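Local coordinates for protein putative modification methylase (Thermus thermophilus, PDB 2ZIG) that probably transfers a methyl group from S-adenosyl-L-methionine to the N4 amino group of cytosine in DNA, at residues R199-P209 and P221-F232. Numbering follows the deposited sequence.
Sequences RFFRQIWDDIP and PLELAERLVRMF
Arg227 reaches from helix 222-232 into the 199-209 segment and ends on Asp207 in an end-on, two-nitrogen salt bridge. Arg227 NH1 donates to the syn lone pair of Asp207 OD1 (3.0 Å), while NH2 meets OD2 from above the carboxylate plane; Glu223, one helical turn back, adds a long ion pair to NH2.

Aromatic faces line the rest of this arginine. Arg227 CD lies 3.4 Å from the centroid of the Trp205 six-membered ring, CG sits over a face of Phe200, and the guanidinium stands above the indole five-membered ring as a cation-pi partner. The bend at chi3 (-74°) turns the guanidinium nearly upright on the indole, planes 78° apart, and Ile208 CD1 lies over one of its faces.

Met231 serves the other end: Met231 CE lies over the centre of the Phe201 ring, 3.6 Å from its centroid, and Met231 SD touches the edge of Trp205 at CZ2 (3.4 Å). Trp205 NE1 donates to Phe200 O (2.8 Å), helping to hold the indole in place.

With an alanine in place of Arg227, Asp207 is likely to lose its charged partner, and a gap would probably open between the Phe200 and Trp205 rings. One long side chain thus joins charge pairing to aromatic packing, tying the helix to strand 204-205, outermost in the sheet within this chain.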
loop_
_atom_site.group_PDB
_atom_site.type_symbol
_atom_site.label_atom_id
_atom_site.label_comp_id
_atom_site.label_asym_id
_atom_site.label_seq_id
_atom_site.Cartn_x
_atom_site.Cartn_y
_atom_site.Cartn_z
ATOM N N ARG B 199 6.776 -1.031 20.544
ATOM C CA ARG B 199 5.999 -2.097 19.934
ATOM C C ARG B 199 4.944 -1.526 18.978
ATOM O O ARG B 199 4.733 -2.069 17.896
ATOM C CB ARG B 199 5.299 -2.927 21.000
ATOM C CG ARG B 199 4.531 -4.117 20.445
ATOM C CD ARG B 199 3.739 -4.782 21.554
ATOM N NE ARG B 199 4.558 -4.922 22.752
ATOM C CZ ARG B 199 4.083 -4.818 23.987
ATOM N NH1 ARG B 199 2.791 -4.572 24.174
ATOM N NH2 ARG B 199 4.895 -4.946 25.033
ATOM N N PHE B 200 4.298 -0.430 19.373
ATOM C CA PHE B 200 3.249 0.181 18.553
ATOM C C PHE B 200 3.746 1.006 17.368
ATOM O O PHE B 200 3.265 0.845 16.240
ATOM C CB PHE B 200 2.358 1.096 19.392
ATOM C CG PHE B 200 1.688 0.424 20.543
ATOM C CD1 PHE B 200 1.650 -0.962 20.647
ATOM C CD2 PHE B 200 1.045 1.189 21.512
ATOM C CE1 PHE B 200 0.982 -1.575 21.692
ATOM C CE2 PHE B 200 0.374 0.584 22.562
ATOM C CZ PHE B 200 0.340 -0.798 22.655
ATOM N N PHE B 201 4.685 1.909 17.630
ATOM C CA PHE B 201 5.198 2.764 16.572
ATOM C C PHE B 201 6.256 2.117 15.684
ATOM O O PHE B 201 7.443 2.431 15.765
ATOM C CB PHE B 201 5.727 4.077 17.154
ATOM C CG PHE B 201 4.644 4.993 17.655
ATOM C CD1 PHE B 201 4.148 4.867 18.947
ATOM C CD2 PHE B 201 4.068 5.940 16.804
ATOM C CE1 PHE B 201 3.083 5.670 19.389
ATOM C CE2 PHE B 201 3.005 6.744 17.233
ATOM C CZ PHE B 201 2.515 6.607 18.521
ATOM N N ARG B 202 5.804 1.198 14.843
ATOM C CA ARG B 202 6.659 0.509 13.889
ATOM C C ARG B 202 5.770 0.338 12.668
ATOM O O ARG B 202 4.551 0.453 12.780
ATOM C CB ARG B 202 7.120 -0.839 14.436
ATOM C CG ARG B 202 6.005 -1.766 14.850
ATOM C CD ARG B 202 6.590 -3.114 15.232
ATOM N NE ARG B 202 7.455 -3.027 16.399
ATOM C CZ ARG B 202 8.638 -3.629 16.501
ATOM N NH1 ARG B 202 9.357 -3.499 17.613
ATOM N NH2 ARG B 202 9.114 -4.338 15.488
ATOM N N GLN B 203 6.353 0.071 11.508
ATOM C CA GLN B 203 5.543 -0.024 10.309
ATOM C C GLN B 203 4.838 -1.353 10.059
ATOM O O GLN B 203 3.945 -1.426 9.222
ATOM C CB GLN B 203 6.372 0.394 9.080
ATOM C CG GLN B 203 5.562 0.415 7.791
ATOM C CD GLN B 203 6.095 1.386 6.746
ATOM O OE1 GLN B 203 7.300 1.480 6.516
ATOM N NE2 GLN B 203 5.191 2.091 6.095
ATOM N N ILE B 204 5.216 -2.402 10.781
ATOM C CA ILE B 204 4.559 -3.693 10.591
ATOM C C ILE B 204 4.107 -4.293 11.924
ATOM O O ILE B 204 4.889 -4.386 12.876
ATOM C CB ILE B 204 5.498 -4.694 9.862
ATOM C CG1 ILE B 204 5.876 -4.131 8.492
ATOM C CG2 ILE B 204 4.806 -6.054 9.677
ATOM C CD1 ILE B 204 6.796 -5.034 7.678
ATOM N N TRP B 205 2.829 -4.655 11.997
ATOM C CA TRP B 205 2.267 -5.275 13.194
ATOM C C TRP B 205 2.014 -6.742 12.863
ATOM O O TRP B 205 1.147 -7.058 12.045
ATOM C CB TRP B 205 0.944 -4.606 13.593
ATOM C CG TRP B 205 1.097 -3.215 14.159
ATOM C CD1 TRP B 205 2.269 -2.570 14.443
ATOM C CD2 TRP B 205 0.044 -2.320 14.542
ATOM N NE1 TRP B 205 2.013 -1.337 14.978
ATOM C CE2 TRP B 205 0.656 -1.155 15.052
ATOM C CE3 TRP B 205 -1.357 -2.388 14.503
ATOM C CZ2 TRP B 205 -0.089 -0.055 15.524
ATOM C CZ3 TRP B 205 -2.095 -1.301 14.967
ATOM C CH2 TRP B 205 -1.458 -0.148 15.471
ATOM N N ASP B 206 2.766 -7.639 13.493
ATOM C CA ASP B 206 2.600 -9.064 13.223
ATOM C C ASP B 206 2.186 -9.846 14.458
ATOM O O ASP B 206 2.183 -11.081 14.448
ATOM C CB ASP B 206 3.901 -9.645 12.657
ATOM C CG ASP B 206 5.038 -9.632 13.664
ATOM O OD1 ASP B 206 4.896 -9.000 14.731
ATOM O OD2 ASP B 206 6.086 -10.250 13.382
ATOM N N ASP B 207 1.821 -9.125 15.512
ATOM C CA ASP B 207 1.424 -9.757 16.766
ATOM C C ASP B 207 -0.079 -9.704 17.038
ATOM O O ASP B 207 -0.511 -9.913 18.169
ATOM C CB ASP B 207 2.177 -9.108 17.928
ATOM C CG ASP B 207 1.929 -7.608 18.022
ATOM O OD1 ASP B 207 1.463 -7.005 17.028
ATOM O OD2 ASP B 207 2.216 -7.023 19.091
ATOM N N ILE B 208 -0.873 -9.414 16.010
ATOM C CA ILE B 208 -2.321 -9.362 16.168
ATOM C C ILE B 208 -2.982 -10.106 15.010
ATOM O O ILE B 208 -3.260 -9.523 13.959
ATOM C CB ILE B 208 -2.847 -7.916 16.177
ATOM C CG1 ILE B 208 -2.172 -7.112 17.283
ATOM C CG2 ILE B 208 -4.350 -7.921 16.388
ATOM C CD1 ILE B 208 -2.580 -5.650 17.285
ATOM N N PRO B 209 -3.243 -11.409 15.189
ATOM C CA PRO B 209 -3.870 -12.225 14.145
ATOM C C PRO B 209 -5.319 -11.875 13.842
ATOM O O PRO B 209 -6.046 -11.374 14.705
ATOM C CB PRO B 209 -3.719 -13.644 14.684
ATOM C CG PRO B 209 -3.780 -13.439 16.171
ATOM C CD PRO B 209 -2.899 -12.231 16.363
ATOM N N PRO B 221 -9.750 -6.777 15.106
ATOM C CA PRO B 221 -9.743 -7.049 16.543
ATOM C C PRO B 221 -9.782 -5.784 17.388
ATOM O O PRO B 221 -9.305 -4.719 16.974
ATOM C CB PRO B 221 -8.436 -7.808 16.746
ATOM C CG PRO B 221 -8.232 -8.484 15.441
ATOM C CD PRO B 221 -8.582 -7.398 14.463
ATOM N N LEU B 222 -10.340 -5.916 18.586
ATOM C CA LEU B 222 -10.426 -4.803 19.509
ATOM C C LEU B 222 -8.997 -4.307 19.779
ATOM O O LEU B 222 -8.730 -3.106 19.779
ATOM C CB LEU B 222 -11.060 -5.260 20.819
ATOM C CG LEU B 222 -11.915 -4.276 21.620
ATOM C CD1 LEU B 222 -11.899 -4.720 23.073
ATOM C CD2 LEU B 222 -11.386 -2.857 21.502
ATOM N N GLU B 223 -8.082 -5.244 19.996
ATOM C CA GLU B 223 -6.706 -4.888 20.286
ATOM C C GLU B 223 -6.079 -3.960 19.254
ATOM O O GLU B 223 -5.311 -3.062 19.601
ATOM C CB GLU B 223 -5.849 -6.144 20.439
ATOM C CG GLU B 223 -4.374 -5.828 20.553
ATOM C CD GLU B 223 -3.555 -7.011 21.019
ATOM O OE1 GLU B 223 -3.761 -8.132 20.497
ATOM O OE2 GLU B 223 -2.693 -6.810 21.903
ATOM N N LEU B 224 -6.394 -4.180 17.988
ATOM C CA LEU B 224 -5.858 -3.342 16.923
ATOM C C LEU B 224 -6.445 -1.931 17.057
ATOM O O LEU B 224 -5.755 -0.934 16.853
ATOM C CB LEU B 224 -6.206 -3.952 15.565
ATOM C CG LEU B 224 -5.613 -3.342 14.288
ATOM C CD1 LEU B 224 -5.741 -4.332 13.155
ATOM C CD2 LEU B 224 -6.326 -2.055 13.933
ATOM N N ALA B 225 -7.724 -1.845 17.407
ATOM C CA ALA B 225 -8.348 -0.534 17.569
ATOM C C ALA B 225 -7.804 0.172 18.812
ATOM O O ALA B 225 -7.534 1.376 18.790
ATOM C CB ALA B 225 -9.868 -0.677 17.663
ATOM N N GLU B 226 -7.638 -0.573 19.903
ATOM C CA GLU B 226 -7.137 0.040 21.131
ATOM C C GLU B 226 -5.746 0.617 20.928
ATOM O O GLU B 226 -5.423 1.669 21.453
ATOM C CB GLU B 226 -7.120 -0.971 22.276
ATOM C CG GLU B 226 -8.498 -1.426 22.684
ATOM C CD GLU B 226 -8.458 -2.489 23.754
ATOM O OE1 GLU B 226 -7.689 -3.458 23.588
ATOM O OE2 GLU B 226 -9.197 -2.367 24.753
ATOM N N ARG B 227 -4.925 -0.085 20.163
ATOM C CA ARG B 227 -3.568 0.363 19.887
ATOM C C ARG B 227 -3.605 1.698 19.126
ATOM O O ARG B 227 -2.862 2.624 19.445
ATOM C CB ARG B 227 -2.843 -0.721 19.082
ATOM C CG ARG B 227 -1.345 -0.560 18.962
ATOM C CD ARG B 227 -0.696 -1.810 18.337
ATOM N NE ARG B 227 -0.638 -2.951 19.256
ATOM C CZ ARG B 227 0.021 -4.083 19.009
ATOM N NH1 ARG B 227 0.680 -4.246 17.861
ATOM N NH2 ARG B 227 0.056 -5.044 19.927
ATOM N N LEU B 228 -4.487 1.806 18.139
ATOM C CA LEU B 228 -4.592 3.033 17.351
ATOM C C LEU B 228 -5.082 4.203 18.208
ATOM O O LEU B 228 -4.531 5.303 18.142
ATOM C CB LEU B 228 -5.518 2.804 16.149
ATOM C CG LEU B 228 -4.929 1.812 15.129
ATOM C CD1 LEU B 228 -5.983 1.399 14.089
ATOM C CD2 LEU B 228 -3.708 2.461 14.448
ATOM N N VAL B 229 -6.104 3.959 19.024
ATOM C CA VAL B 229 -6.625 5.002 19.896
ATOM C C VAL B 229 -5.503 5.532 20.793
ATOM O O VAL B 229 -5.299 6.742 20.893
ATOM C CB VAL B 229 -7.777 4.477 20.786
ATOM C CG1 VAL B 229 -8.153 5.528 21.834
ATOM C CG2 VAL B 229 -8.993 4.155 19.933
ATOM N N ARG B 230 -4.765 4.626 21.430
ATOM C CA ARG B 230 -3.680 5.027 22.326
ATOM C C ARG B 230 -2.564 5.779 21.620
ATOM O O ARG B 230 -1.904 6.625 22.224
ATOM C CB ARG B 230 -3.093 3.802 23.027
ATOM C CG ARG B 230 -4.109 3.031 23.863
ATOM C CD ARG B 230 -3.444 1.887 24.582
ATOM N NE ARG B 230 -2.381 2.369 25.458
ATOM C CZ ARG B 230 -1.464 1.589 26.013
ATOM N NH1 ARG B 230 -1.476 0.280 25.778
ATOM N NH2 ARG B 230 -0.540 2.118 26.807
ATOM N N MET B 231 -2.359 5.475 20.343
ATOM C CA MET B 231 -1.299 6.113 19.571
ATOM C C MET B 231 -1.667 7.445 18.937
ATOM O O MET B 231 -0.811 8.304 18.771
ATOM C CB MET B 231 -0.832 5.199 18.435
ATOM C CG MET B 231 -0.195 3.894 18.843
ATOM S SD MET B 231 -0.088 2.843 17.372
ATOM C CE MET B 231 1.190 3.747 16.371
ATOM N N PHE B 232 -2.929 7.627 18.580
ATOM C CA PHE B 232 -3.289 8.846 17.895
ATOM C C PHE B 232 -4.422 9.686 18.448
ATOM O O PHE B 232 -5.152 10.303 17.681
ATOM C CB PHE B 232 -3.535 8.511 16.422
ATOM C CG PHE B 232 -2.350 7.866 15.754
ATOM C CD1 PHE B 232 -1.171 8.589 15.553
ATOM C CD2 PHE B 232 -2.389 6.523 15.378
ATOM C CE1 PHE B 232 -0.041 7.983 14.988
ATOM C CE2 PHE B 232 -1.264 5.908 14.812
ATOM C CZ PHE B 232 -0.087 6.645 14.618
#